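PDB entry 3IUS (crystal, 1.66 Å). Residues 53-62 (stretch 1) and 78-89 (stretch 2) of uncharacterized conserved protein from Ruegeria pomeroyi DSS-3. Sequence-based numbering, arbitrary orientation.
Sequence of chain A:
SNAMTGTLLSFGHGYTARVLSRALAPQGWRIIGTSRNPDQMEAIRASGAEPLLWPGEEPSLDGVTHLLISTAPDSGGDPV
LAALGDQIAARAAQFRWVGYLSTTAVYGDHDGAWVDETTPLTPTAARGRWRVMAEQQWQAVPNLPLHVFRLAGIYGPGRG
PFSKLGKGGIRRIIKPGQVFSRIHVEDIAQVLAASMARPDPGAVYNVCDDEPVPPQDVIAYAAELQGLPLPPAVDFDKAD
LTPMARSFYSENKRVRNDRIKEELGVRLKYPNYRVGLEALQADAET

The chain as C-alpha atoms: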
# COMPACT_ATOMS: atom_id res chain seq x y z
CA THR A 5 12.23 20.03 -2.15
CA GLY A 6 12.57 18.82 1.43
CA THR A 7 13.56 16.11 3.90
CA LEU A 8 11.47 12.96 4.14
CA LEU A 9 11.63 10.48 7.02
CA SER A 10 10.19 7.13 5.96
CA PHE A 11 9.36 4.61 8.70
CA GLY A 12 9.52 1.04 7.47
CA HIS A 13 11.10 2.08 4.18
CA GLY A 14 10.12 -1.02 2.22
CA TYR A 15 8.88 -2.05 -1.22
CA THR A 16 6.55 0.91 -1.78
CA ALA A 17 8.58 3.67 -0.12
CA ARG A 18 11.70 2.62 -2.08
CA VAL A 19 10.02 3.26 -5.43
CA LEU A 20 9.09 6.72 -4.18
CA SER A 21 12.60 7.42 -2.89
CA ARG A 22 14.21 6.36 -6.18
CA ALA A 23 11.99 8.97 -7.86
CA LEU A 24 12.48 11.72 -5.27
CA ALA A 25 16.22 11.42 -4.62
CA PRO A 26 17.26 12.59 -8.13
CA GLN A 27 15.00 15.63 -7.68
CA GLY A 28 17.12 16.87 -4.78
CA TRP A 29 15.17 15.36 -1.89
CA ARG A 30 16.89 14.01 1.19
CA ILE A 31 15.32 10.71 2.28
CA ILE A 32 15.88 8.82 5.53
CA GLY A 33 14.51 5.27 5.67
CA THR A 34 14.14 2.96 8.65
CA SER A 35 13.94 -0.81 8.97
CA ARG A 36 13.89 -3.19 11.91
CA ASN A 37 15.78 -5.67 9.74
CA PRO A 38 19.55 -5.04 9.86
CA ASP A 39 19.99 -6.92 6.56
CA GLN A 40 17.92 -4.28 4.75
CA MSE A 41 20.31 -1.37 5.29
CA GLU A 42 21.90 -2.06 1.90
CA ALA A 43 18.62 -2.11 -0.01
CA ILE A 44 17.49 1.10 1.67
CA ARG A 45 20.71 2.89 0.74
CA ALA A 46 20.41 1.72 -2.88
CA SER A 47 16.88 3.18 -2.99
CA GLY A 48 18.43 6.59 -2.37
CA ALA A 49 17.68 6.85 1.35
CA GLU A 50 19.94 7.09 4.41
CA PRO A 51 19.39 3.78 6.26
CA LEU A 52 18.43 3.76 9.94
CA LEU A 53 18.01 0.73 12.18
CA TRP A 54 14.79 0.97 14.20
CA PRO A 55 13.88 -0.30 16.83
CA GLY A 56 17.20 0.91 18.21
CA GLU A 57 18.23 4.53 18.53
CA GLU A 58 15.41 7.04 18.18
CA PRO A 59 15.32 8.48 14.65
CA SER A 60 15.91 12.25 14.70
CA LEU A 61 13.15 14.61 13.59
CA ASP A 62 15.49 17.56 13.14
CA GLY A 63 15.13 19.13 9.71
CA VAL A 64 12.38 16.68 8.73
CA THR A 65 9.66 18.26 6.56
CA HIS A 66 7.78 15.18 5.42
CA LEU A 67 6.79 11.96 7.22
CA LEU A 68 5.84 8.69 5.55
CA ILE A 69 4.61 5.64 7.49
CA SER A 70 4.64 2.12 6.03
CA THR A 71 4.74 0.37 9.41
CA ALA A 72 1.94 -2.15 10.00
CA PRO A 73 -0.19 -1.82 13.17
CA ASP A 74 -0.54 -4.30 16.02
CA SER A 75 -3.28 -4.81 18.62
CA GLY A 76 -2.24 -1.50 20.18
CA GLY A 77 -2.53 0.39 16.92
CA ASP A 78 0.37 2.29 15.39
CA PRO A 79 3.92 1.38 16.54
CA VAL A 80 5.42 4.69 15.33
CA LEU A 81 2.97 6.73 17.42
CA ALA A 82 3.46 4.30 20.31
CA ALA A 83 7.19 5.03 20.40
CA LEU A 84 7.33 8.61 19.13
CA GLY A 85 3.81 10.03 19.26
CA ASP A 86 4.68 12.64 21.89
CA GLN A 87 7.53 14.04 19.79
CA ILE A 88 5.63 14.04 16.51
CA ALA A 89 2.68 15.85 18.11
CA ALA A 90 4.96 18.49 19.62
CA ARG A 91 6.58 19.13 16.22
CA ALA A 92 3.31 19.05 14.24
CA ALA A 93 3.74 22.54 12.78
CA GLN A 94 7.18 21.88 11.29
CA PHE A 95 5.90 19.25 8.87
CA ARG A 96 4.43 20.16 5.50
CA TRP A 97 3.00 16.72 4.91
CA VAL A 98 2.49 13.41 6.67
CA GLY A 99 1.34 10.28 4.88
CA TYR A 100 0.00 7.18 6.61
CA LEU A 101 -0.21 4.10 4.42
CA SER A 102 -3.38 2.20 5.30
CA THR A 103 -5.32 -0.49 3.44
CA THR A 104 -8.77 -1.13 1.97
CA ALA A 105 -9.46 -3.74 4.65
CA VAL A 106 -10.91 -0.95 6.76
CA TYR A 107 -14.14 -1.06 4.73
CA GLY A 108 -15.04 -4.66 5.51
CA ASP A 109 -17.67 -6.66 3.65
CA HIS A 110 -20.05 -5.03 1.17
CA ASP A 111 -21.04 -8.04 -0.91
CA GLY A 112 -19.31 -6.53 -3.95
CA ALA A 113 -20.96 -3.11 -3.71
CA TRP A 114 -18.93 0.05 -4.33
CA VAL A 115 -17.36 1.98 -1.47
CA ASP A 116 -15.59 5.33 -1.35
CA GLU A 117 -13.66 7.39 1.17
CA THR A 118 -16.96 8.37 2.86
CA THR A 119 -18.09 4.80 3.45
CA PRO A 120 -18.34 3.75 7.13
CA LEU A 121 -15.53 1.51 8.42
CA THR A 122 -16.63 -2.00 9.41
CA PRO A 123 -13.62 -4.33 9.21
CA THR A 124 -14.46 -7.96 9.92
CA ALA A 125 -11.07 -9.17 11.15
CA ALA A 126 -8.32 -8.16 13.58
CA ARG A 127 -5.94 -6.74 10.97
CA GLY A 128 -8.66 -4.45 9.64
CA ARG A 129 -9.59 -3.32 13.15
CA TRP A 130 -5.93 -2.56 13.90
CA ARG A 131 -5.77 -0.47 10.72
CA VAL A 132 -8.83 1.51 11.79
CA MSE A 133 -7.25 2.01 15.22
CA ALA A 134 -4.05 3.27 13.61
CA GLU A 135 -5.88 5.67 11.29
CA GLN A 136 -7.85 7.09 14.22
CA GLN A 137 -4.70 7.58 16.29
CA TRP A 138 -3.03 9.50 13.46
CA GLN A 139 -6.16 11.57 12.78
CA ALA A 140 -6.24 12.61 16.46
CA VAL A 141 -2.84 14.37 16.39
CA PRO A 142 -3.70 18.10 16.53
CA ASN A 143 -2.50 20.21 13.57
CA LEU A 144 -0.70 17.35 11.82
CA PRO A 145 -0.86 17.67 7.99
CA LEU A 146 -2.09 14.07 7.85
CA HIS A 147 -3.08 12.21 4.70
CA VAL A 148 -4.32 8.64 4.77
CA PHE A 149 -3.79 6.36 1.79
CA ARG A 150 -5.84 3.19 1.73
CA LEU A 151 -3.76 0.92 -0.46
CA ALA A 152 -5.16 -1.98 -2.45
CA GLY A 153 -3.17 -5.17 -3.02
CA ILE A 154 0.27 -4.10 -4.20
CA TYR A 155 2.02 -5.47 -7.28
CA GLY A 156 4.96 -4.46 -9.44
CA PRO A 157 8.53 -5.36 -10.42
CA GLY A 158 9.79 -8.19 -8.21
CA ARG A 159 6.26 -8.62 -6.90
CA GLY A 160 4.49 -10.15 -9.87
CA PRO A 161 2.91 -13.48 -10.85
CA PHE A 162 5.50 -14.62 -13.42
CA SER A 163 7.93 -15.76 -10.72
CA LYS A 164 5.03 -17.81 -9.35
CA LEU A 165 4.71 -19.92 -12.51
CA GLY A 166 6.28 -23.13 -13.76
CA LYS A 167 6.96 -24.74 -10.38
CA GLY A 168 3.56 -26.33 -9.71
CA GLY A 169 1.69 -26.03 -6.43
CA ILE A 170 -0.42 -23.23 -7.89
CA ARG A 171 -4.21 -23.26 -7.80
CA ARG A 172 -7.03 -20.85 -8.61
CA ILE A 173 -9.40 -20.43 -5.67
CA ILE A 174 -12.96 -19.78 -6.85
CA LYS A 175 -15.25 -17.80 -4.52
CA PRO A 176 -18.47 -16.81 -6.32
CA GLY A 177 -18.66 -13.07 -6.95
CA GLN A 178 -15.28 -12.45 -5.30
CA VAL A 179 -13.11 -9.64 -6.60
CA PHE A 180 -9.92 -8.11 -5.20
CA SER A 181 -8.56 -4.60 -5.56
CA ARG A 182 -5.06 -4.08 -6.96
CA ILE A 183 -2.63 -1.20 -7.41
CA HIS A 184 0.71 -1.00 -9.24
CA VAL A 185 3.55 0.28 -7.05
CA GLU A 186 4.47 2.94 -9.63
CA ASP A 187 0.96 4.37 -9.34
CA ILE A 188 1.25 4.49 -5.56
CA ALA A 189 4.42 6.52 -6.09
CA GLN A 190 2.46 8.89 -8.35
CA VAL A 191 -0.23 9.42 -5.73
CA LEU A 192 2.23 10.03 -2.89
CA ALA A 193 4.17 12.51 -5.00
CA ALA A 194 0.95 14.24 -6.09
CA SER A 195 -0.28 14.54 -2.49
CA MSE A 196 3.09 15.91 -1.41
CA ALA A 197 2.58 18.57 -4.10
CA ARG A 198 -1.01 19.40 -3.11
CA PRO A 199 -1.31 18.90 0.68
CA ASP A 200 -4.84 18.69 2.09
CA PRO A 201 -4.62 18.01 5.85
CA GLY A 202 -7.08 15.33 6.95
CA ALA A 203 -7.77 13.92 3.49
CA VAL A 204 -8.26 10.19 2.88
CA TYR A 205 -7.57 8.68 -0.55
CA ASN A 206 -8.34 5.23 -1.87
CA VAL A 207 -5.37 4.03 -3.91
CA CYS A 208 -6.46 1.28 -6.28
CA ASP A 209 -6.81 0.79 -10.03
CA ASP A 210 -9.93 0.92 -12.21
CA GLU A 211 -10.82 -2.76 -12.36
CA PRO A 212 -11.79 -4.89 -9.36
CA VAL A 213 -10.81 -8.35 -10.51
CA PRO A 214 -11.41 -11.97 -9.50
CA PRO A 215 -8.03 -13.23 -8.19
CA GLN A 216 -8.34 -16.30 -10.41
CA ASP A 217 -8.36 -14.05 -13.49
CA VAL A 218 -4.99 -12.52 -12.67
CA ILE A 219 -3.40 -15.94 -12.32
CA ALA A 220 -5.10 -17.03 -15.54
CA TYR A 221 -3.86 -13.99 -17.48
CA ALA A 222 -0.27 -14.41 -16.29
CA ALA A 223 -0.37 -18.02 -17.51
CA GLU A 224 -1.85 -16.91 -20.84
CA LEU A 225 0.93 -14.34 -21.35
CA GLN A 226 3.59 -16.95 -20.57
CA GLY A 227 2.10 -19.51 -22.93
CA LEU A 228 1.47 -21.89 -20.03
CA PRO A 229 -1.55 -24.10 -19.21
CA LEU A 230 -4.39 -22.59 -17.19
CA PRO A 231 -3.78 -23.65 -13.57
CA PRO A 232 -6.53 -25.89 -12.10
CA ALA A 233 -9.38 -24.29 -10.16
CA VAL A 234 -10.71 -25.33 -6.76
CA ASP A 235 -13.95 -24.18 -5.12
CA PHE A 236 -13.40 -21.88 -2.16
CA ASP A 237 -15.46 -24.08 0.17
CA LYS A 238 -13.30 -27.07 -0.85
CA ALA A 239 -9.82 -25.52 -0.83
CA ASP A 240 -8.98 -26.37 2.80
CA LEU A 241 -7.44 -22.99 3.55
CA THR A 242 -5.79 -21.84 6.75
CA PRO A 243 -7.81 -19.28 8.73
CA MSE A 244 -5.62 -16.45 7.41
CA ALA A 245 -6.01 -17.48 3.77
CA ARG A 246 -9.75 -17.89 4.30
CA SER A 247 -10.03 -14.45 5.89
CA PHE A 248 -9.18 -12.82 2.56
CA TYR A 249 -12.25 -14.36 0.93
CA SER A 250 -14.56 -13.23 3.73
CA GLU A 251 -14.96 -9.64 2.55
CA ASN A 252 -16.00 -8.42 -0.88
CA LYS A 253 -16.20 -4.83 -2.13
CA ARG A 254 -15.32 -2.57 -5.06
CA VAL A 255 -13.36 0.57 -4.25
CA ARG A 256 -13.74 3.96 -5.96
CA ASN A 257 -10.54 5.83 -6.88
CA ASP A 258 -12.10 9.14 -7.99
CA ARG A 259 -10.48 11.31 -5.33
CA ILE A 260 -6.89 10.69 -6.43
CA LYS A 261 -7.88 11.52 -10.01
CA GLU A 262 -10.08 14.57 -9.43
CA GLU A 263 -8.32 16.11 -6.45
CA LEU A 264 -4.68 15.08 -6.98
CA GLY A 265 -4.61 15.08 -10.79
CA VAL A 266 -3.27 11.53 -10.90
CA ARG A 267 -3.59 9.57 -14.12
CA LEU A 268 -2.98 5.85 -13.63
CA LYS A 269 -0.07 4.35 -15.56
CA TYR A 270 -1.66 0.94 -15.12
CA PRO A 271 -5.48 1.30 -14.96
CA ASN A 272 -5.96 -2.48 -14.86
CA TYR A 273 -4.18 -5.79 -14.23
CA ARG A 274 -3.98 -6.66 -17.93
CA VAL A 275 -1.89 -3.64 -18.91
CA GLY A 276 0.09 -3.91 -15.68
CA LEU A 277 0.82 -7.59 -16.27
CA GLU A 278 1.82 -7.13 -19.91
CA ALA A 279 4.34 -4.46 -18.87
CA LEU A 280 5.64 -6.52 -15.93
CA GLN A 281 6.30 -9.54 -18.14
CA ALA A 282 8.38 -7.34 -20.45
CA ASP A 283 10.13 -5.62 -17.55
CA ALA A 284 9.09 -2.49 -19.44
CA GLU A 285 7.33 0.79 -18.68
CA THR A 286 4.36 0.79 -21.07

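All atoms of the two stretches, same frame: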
# COMPACT_ATOMS: atom_id res chain seq x y z
N LEU A 53 18.52 1.91 11.51
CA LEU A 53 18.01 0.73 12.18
C LEU A 53 17.04 1.14 13.28
O LEU A 53 17.40 1.91 14.17
CB LEU A 53 19.17 -0.09 12.76
CG LEU A 53 18.86 -1.47 13.33
CD1 LEU A 53 18.20 -2.36 12.29
CD2 LEU A 53 20.14 -2.10 13.86
N TRP A 54 15.81 0.64 13.21
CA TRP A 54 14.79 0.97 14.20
C TRP A 54 13.72 -0.14 14.27
O TRP A 54 13.16 -0.51 13.24
CB TRP A 54 14.15 2.33 13.88
CG TRP A 54 13.31 2.87 15.00
CD1 TRP A 54 13.76 3.44 16.15
CD2 TRP A 54 11.88 2.88 15.07
NE1 TRP A 54 12.70 3.81 16.94
CE2 TRP A 54 11.53 3.48 16.30
CE3 TRP A 54 10.86 2.45 14.22
CZ2 TRP A 54 10.21 3.66 16.69
CZ3 TRP A 54 9.55 2.62 14.61
CH2 TRP A 54 9.23 3.22 15.84
N PRO A 55 13.43 -0.66 15.47
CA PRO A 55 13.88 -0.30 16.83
C PRO A 55 15.39 -0.23 17.02
O PRO A 55 16.16 -0.98 16.43
CB PRO A 55 13.31 -1.43 17.69
CG PRO A 55 12.10 -1.86 16.97
CD PRO A 55 12.43 -1.74 15.52
N GLY A 56 15.80 0.69 17.89
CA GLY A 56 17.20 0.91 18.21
C GLY A 56 17.31 2.32 18.76
O GLY A 56 16.60 2.67 19.70
N GLU A 57 18.18 3.12 18.17
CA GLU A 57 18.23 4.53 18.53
C GLU A 57 17.01 5.23 17.96
O GLU A 57 16.47 4.83 16.92
CB GLU A 57 19.52 5.19 18.04
CG GLU A 57 20.76 4.79 18.83
CD GLU A 57 20.59 4.96 20.34
OE1 GLU A 57 19.71 5.75 20.77
OE2 GLU A 57 21.34 4.30 21.10
N GLU A 58 16.55 6.27 18.64
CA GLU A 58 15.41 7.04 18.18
C GLU A 58 15.81 7.83 16.95
O GLU A 58 16.80 8.56 16.97
CB GLU A 58 14.94 7.97 19.30
CG GLU A 58 13.79 8.87 18.93
CD GLU A 58 13.30 9.69 20.11
OE1 GLU A 58 12.85 10.84 19.90
OE2 GLU A 58 13.38 9.19 21.26
N PRO A 59 15.05 7.68 15.85
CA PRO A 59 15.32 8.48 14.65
C PRO A 59 15.12 9.96 14.96
O PRO A 59 14.17 10.32 15.65
CB PRO A 59 14.24 8.01 13.66
CG PRO A 59 13.80 6.68 14.17
CD PRO A 59 13.92 6.76 15.66
N SER A 60 16.01 10.81 14.46
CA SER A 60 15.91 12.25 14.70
C SER A 60 14.87 12.91 13.80
O SER A 60 14.72 12.54 12.64
CB SER A 60 17.26 12.93 14.50
OG SER A 60 17.12 14.33 14.68
N LEU A 61 14.16 13.89 14.35
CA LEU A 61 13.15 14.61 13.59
C LEU A 61 13.66 15.97 13.16
O LEU A 61 12.94 16.74 12.52
CB LEU A 61 11.86 14.76 14.40
CG LEU A 61 11.08 13.48 14.65
CD1 LEU A 61 9.93 13.71 15.63
CD2 LEU A 61 10.57 12.91 13.34
N ASP A 62 14.90 16.27 13.51
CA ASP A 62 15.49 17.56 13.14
C ASP A 62 15.59 17.72 11.63
O ASP A 62 16.14 16.85 10.94
CB ASP A 62 16.87 17.75 13.76
CG ASP A 62 17.43 19.13 13.48
OD1 ASP A 62 16.77 20.13 13.85
OD2 ASP A 62 18.53 19.22 12.88
N ASP A 78 -0.83 1.92 16.13
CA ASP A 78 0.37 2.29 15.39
C ASP A 78 1.64 2.32 16.23
O ASP A 78 1.74 3.08 17.18
CB ASP A 78 0.18 3.65 14.70
CG ASP A 78 1.31 3.98 13.77
OD1 ASP A 78 1.15 3.78 12.55
OD2 ASP A 78 2.37 4.45 14.25
N PRO A 79 2.63 1.50 15.84
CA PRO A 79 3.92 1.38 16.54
C PRO A 79 4.76 2.66 16.51
O PRO A 79 5.49 2.91 17.46
CB PRO A 79 4.63 0.26 15.77
CG PRO A 79 3.54 -0.48 15.07
CD PRO A 79 2.52 0.55 14.72
N VAL A 80 4.66 3.44 15.43
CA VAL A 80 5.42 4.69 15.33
C VAL A 80 4.90 5.70 16.36
O VAL A 80 5.67 6.32 17.08
CB VAL A 80 5.37 5.29 13.91
CG1 VAL A 80 5.92 6.72 13.91
CG2 VAL A 80 6.15 4.42 12.93
N LEU A 81 3.58 5.84 16.43
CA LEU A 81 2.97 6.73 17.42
C LEU A 81 3.22 6.21 18.83
O LEU A 81 3.38 6.98 19.77
CB LEU A 81 1.47 6.88 17.16
CG LEU A 81 1.04 7.70 15.94
CD1 LEU A 81 -0.47 7.65 15.76
CD2 LEU A 81 1.53 9.13 16.05
N ALA A 82 3.24 4.89 18.99
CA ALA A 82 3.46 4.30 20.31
C ALA A 82 4.83 4.68 20.87
O ALA A 82 4.98 4.90 22.07
CB ALA A 82 3.30 2.78 20.25
N ALA A 83 5.82 4.77 19.99
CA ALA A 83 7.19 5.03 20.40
C ALA A 83 7.56 6.51 20.34
O ALA A 83 8.43 6.98 21.07
CB ALA A 83 8.17 4.21 19.57
N LEU A 84 6.89 7.25 19.45
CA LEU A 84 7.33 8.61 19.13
C LEU A 84 6.19 9.61 19.03
O LEU A 84 6.40 10.74 18.60
CB LEU A 84 8.11 8.59 17.81
CG LEU A 84 9.54 8.05 17.87
CD1 LEU A 84 10.01 7.64 16.48
CD2 LEU A 84 10.47 9.09 18.46
N GLY A 85 4.99 9.20 19.41
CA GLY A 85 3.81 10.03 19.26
C GLY A 85 3.91 11.38 19.93
O GLY A 85 3.49 12.40 19.38
N ASP A 86 4.49 11.40 21.14
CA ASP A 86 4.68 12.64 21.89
C ASP A 86 5.51 13.65 21.11
O ASP A 86 5.17 14.83 21.04
CB ASP A 86 5.36 12.36 23.23
CG ASP A 86 4.41 11.77 24.26
OD1 ASP A 86 3.29 11.35 23.88
OD2 ASP A 86 4.78 11.72 25.45
N GLN A 87 6.61 13.17 20.52
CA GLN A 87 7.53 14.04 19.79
C GLN A 87 6.89 14.58 18.51
O GLN A 87 6.95 15.77 18.22
CB GLN A 87 8.82 13.28 19.45
CG GLN A 87 9.68 12.90 20.66
CD GLN A 87 9.37 11.51 21.21
OE1 GLN A 87 8.25 11.01 21.12
NE2 GLN A 87 10.38 10.88 21.80
N ILE A 88 6.28 13.68 17.75
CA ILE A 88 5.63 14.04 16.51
C ILE A 88 4.54 15.09 16.73
O ILE A 88 4.45 16.06 15.98
CB ILE A 88 5.04 12.79 15.82
CG1 ILE A 88 6.18 11.92 15.29
CG2 ILE A 88 4.10 13.19 14.71
CD1 ILE A 88 5.71 10.60 14.71
N ALA A 89 3.74 14.90 17.77
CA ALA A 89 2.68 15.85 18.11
C ALA A 89 3.26 17.22 18.41
O ALA A 89 2.79 18.24 17.90
CB ALA A 89 1.87 15.34 19.30
O HOH W 1 11.39 6.32 21.31

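Packing of an irregular segment (stretch 1) against a helix (stretch 2, from Pro79 onward) in an uncharacterized conserved protein; the contact buries 379 Å² summed over both sides and is mainly apolar. Asp78 does not reach stretch 1 but starts the helix that does: its OD2 accepts from Leu81 N at 2.9 Å and, weakly, from Val80 N at 2.8 Å, capping amides that have no carbonyl a turn earlier to bond. Pro79 follows in the first turn, where a proline's missing N-H costs no helical hydrogen bond; its carbonyl O lies at the edge of the Trp54 ring, 4.1 Å from Trp54 CH2, while also accepting from Ala83 N (3.2 Å between Ala83 N and Pro79 O). Val80, buried and pointing sideways, brings its CG2 to 4.2 Å from Trp54 CZ3. Leu81 points away from stretch 1, and Ala82 makes no contact with it. Ala83 points toward stretch 1, and its single methyl lets the indole come close: Ala83 CB sits at the ring edge, near the ring plane, 3.6 Å from Trp54 CZ2. Trp54, with chi1 t, brings its six-membered ring against this first part of the helix and has 80 Å² covered, the largest share of any residue here. A water links the stretches at this level, donating to Ala83 O at 3.0 Å and weakly to Glu58 OE2 at 3.5 Å. Leu84 is the central helix residue of the contact, buried and with 73 Å² covered. Its CD1 touches two rings, 4.0 Å from Trp54 CZ2 and 4.1 Å from Pro59 CD, whereas its CD2 lies 3.3 Å from Glu58 OE1; the branched leucine end thus meets both these apolar rings and the extended glutamate (chi1 and chi2 both t). Gly85 and Asp86 take no part; at Gly85 a CB would clash with Leu81 O, 2.4 Å from its ideal position. The helix is kinked where the amides of Asp86 and Gln87 lack a bond to the preceding turn. Gln87 points toward stretch 1 and places its NE2 3.1 Å from Glu58 OE1 at the more exposed margin, while its aliphatic CB packs 4.0 Å from Leu61 CD1. Ile88, buried and sideways, completes the contact with its CG1 4.2 Å from the same Leu61 CD1. Leu61 (chi1 m, chi2 t) points toward the helix and suits this buried site with a wholly apolar side chain.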